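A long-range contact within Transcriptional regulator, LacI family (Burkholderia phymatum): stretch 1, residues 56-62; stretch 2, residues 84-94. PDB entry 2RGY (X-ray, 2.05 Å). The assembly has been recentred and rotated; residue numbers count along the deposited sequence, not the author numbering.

Stretch 1, residues 56-62: ALEAVRF
Stretch 2, residues 84-94: DELHRMHPKMV

Two helices of one chain pack side by side, residues 56-62 and 84-89, their N-to-C directions only 10° apart and their axes 11.0 Å apart at closest approach; both helices begin before these stretches. The nearest CA atoms across the stretches are those of Arg 61 and Leu 86, 7.5 Å apart. No hydrogen bond crosses the contact, which buries 284 Å² and is mainly apolar. Along stretch 2, Asp 84 (m) is out of reach. Glu 85 (t, t, chi3 83°) points its CA-to-CB bond toward stretch 1; its OE1 stands 4.2 Å from Arg 61 NH1, too far for a salt bridge though the charges are opposite, and approaches the guanidinium obliquely. Arg 61 is extended at chi2 (m, t, m, chi4 -131°). Leu 86 (m, t) is the centre of the packing and has the largest covered area, 71 Å²: its CD2 meets Val 60 CG1 at 3.7 Å, Leu 57 CD1 at 4.2 Å and Arg 61 CG at 4.2 Å. The CA-to-CB bond of Val 60 (t) points toward stretch 2, whereas Leu 57 (m, m) leaves its backbone sideways and brings its end nearer. His 87 (t) and Arg 88 (p, t, m) make no contact; Arg 88 NH1 instead gives a weak hydrogen bond to Glu 85 O at 3.4 Å. The CA-to-CB bond of selenomethionine Met 89 (m, t, p) points toward stretch 1; its CE lies 3.8 Å from Arg 61 CG, against the aliphatic part of that side chain. His 90 (phi/psi -154/96) is the first residue to leave helical conformation. Pro 91 (-60/-21, C-gamma exo) and Lys 92 (-94/78; m, t, t, t) make no contact. Selenomethionine Met 93 (-134/155; m, t, p) opens a strand; its CA-to-CB bond points toward stretch 1, and its CE lies 4.2 Å from Val 60 CG1. Val 94 (-135/141, p) follows.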

# COMPACT_ATOMS: atom_id res chain seq x y z
N ALA A 56 11.82 -8.92 13.71
CA ALA A 56 12.14 -9.62 12.47
C ALA A 56 12.76 -10.99 12.79
O ALA A 56 12.49 -11.98 12.11
CB ALA A 56 13.12 -8.79 11.63
N LEU A 57 13.58 -11.04 13.83
CA LEU A 57 14.21 -12.29 14.23
C LEU A 57 13.13 -13.29 14.63
O LEU A 57 13.16 -14.44 14.20
CB LEU A 57 15.16 -12.08 15.41
CG LEU A 57 16.63 -11.68 15.18
CD1 LEU A 57 17.22 -12.60 14.13
CD2 LEU A 57 16.75 -10.23 14.76
N GLU A 58 12.18 -12.84 15.44
CA GLU A 58 11.10 -13.70 15.90
C GLU A 58 10.21 -14.16 14.74
O GLU A 58 9.82 -15.32 14.67
CB GLU A 58 10.25 -12.95 16.94
CG GLU A 58 11.06 -12.37 18.09
CD GLU A 58 10.22 -11.59 19.10
OE1 GLU A 58 9.29 -10.86 18.68
OE2 GLU A 58 10.49 -11.70 20.31
N ALA A 59 9.88 -13.24 13.84
CA ALA A 59 9.03 -13.58 12.70
C ALA A 59 9.69 -14.60 11.79
O ALA A 59 9.05 -15.58 11.38
CB ALA A 59 8.69 -12.33 11.93
N VAL A 60 10.96 -14.40 11.45
CA VAL A 60 11.65 -15.35 10.59
C VAL A 60 11.78 -16.71 11.28
O VAL A 60 11.61 -17.75 10.65
CB VAL A 60 13.05 -14.84 10.18
CG1 VAL A 60 13.74 -15.87 9.30
CG2 VAL A 60 12.92 -13.52 9.43
N ARG A 61 12.07 -16.71 12.58
CA ARG A 61 12.17 -17.98 13.31
C ARG A 61 10.82 -18.70 13.33
O ARG A 61 10.75 -19.92 13.35
CB ARG A 61 12.69 -17.75 14.74
CG ARG A 61 14.19 -17.43 14.79
CD ARG A 61 14.73 -17.30 16.22
NE ARG A 61 14.18 -16.14 16.93
CZ ARG A 61 14.91 -15.25 17.60
NH1 ARG A 61 16.24 -15.36 17.67
NH2 ARG A 61 14.31 -14.24 18.21
N PHE A 62 9.74 -17.92 13.30
CA PHE A 62 8.38 -18.44 13.30
C PHE A 62 8.08 -19.12 11.95
O PHE A 62 7.34 -20.10 11.89
CB PHE A 62 7.39 -17.28 13.52
CG PHE A 62 5.95 -17.71 13.62
CD1 PHE A 62 5.55 -18.65 14.56
CD2 PHE A 62 4.98 -17.12 12.79
CE1 PHE A 62 4.20 -19.01 14.70
CE2 PHE A 62 3.62 -17.47 12.91
CZ PHE A 62 3.23 -18.43 13.87
N ASP A 84 23.41 -14.52 9.04
CA ASP A 84 24.21 -15.74 9.17
C ASP A 84 23.58 -16.78 10.09
O ASP A 84 23.64 -17.99 9.83
CB ASP A 84 25.61 -15.40 9.68
CG ASP A 84 26.40 -14.57 8.70
OD1 ASP A 84 26.54 -15.00 7.54
OD2 ASP A 84 26.87 -13.48 9.09
N GLU A 85 22.97 -16.31 11.17
CA GLU A 85 22.32 -17.18 12.14
C GLU A 85 21.07 -17.83 11.54
O GLU A 85 20.89 -19.05 11.61
CB GLU A 85 21.93 -16.37 13.38
CG GLU A 85 21.30 -17.18 14.46
CD GLU A 85 21.02 -16.35 15.68
OE1 GLU A 85 19.97 -15.66 15.72
OE2 GLU A 85 21.88 -16.38 16.60
N LEU A 86 20.21 -16.99 10.96
CA LEU A 86 18.98 -17.46 10.33
C LEU A 86 19.32 -18.42 9.20
O LEU A 86 18.60 -19.39 8.97
CB LEU A 86 18.20 -16.26 9.78
CG LEU A 86 17.67 -15.25 10.80
CD1 LEU A 86 17.13 -14.00 10.11
CD2 LEU A 86 16.58 -15.92 11.63
N HIS A 87 20.42 -18.17 8.50
CA HIS A 87 20.81 -19.03 7.40
C HIS A 87 21.26 -20.42 7.85
O HIS A 87 21.00 -21.41 7.16
CB HIS A 87 21.91 -18.39 6.57
CG HIS A 87 22.08 -19.02 5.22
ND1 HIS A 87 21.13 -18.93 4.23
CD2 HIS A 87 23.09 -19.77 4.71
CE1 HIS A 87 21.54 -19.59 3.16
NE2 HIS A 87 22.73 -20.10 3.43
N ARG A 88 21.94 -20.51 8.99
CA ARG A 88 22.37 -21.83 9.46
C ARG A 88 21.18 -22.61 10.03
O ARG A 88 21.21 -23.84 10.13
CB ARG A 88 23.49 -21.73 10.49
CG ARG A 88 23.19 -20.84 11.66
CD ARG A 88 24.07 -21.23 12.84
NE ARG A 88 23.47 -22.32 13.60
CZ ARG A 88 22.31 -22.20 14.25
NH1 ARG A 88 21.64 -21.05 14.21
NH2 ARG A 88 21.82 -23.23 14.93
N MSE A 89 20.13 -21.88 10.41
CA MSE A 89 18.92 -22.51 10.94
C MSE A 89 18.11 -23.07 9.76
O MSE A 89 17.36 -24.04 9.91
CB MSE A 89 18.05 -21.50 11.68
CG MSE A 89 18.42 -21.25 13.12
SE MSE A 89 17.44 -19.93 13.90
CE MSE A 89 15.91 -20.80 14.28
N HIS A 90 18.26 -22.45 8.60
CA HIS A 90 17.52 -22.87 7.42
C HIS A 90 18.33 -22.45 6.19
O HIS A 90 18.24 -21.31 5.74
CB HIS A 90 16.15 -22.18 7.42
CG HIS A 90 15.17 -22.77 6.45
ND1 HIS A 90 15.27 -22.58 5.09
CD2 HIS A 90 14.09 -23.56 6.64
CE1 HIS A 90 14.29 -23.23 4.49
NE2 HIS A 90 13.56 -23.83 5.41
N PRO A 91 19.13 -23.38 5.64
CA PRO A 91 19.96 -23.06 4.47
C PRO A 91 19.23 -22.62 3.19
O PRO A 91 19.84 -21.99 2.33
CB PRO A 91 20.76 -24.35 4.26
CG PRO A 91 20.88 -24.90 5.66
CD PRO A 91 19.47 -24.71 6.17
N LYS A 92 17.94 -22.94 3.05
CA LYS A 92 17.21 -22.53 1.86
C LYS A 92 16.48 -21.21 2.07
O LYS A 92 15.27 -21.17 2.28
CB LYS A 92 16.24 -23.64 1.43
CG LYS A 92 16.97 -24.82 0.82
CD LYS A 92 16.03 -25.90 0.32
CE LYS A 92 16.84 -27.06 -0.27
NZ LYS A 92 16.00 -28.22 -0.77
N MSE A 93 17.25 -20.13 2.00
CA MSE A 93 16.78 -18.76 2.20
C MSE A 93 17.34 -17.86 1.11
O MSE A 93 18.40 -18.13 0.55
CB MSE A 93 17.29 -18.19 3.52
CG MSE A 93 16.59 -18.66 4.78
SE MSE A 93 17.32 -17.79 6.21
CE MSE A 93 16.55 -16.31 6.17
N VAL A 94 16.64 -16.76 0.85
CA VAL A 94 17.11 -15.78 -0.11
C VAL A 94 16.89 -14.41 0.56
O VAL A 94 15.88 -14.20 1.24
CB VAL A 94 16.37 -15.88 -1.47
CG1 VAL A 94 14.90 -15.50 -1.32
CG2 VAL A 94 17.05 -14.97 -2.49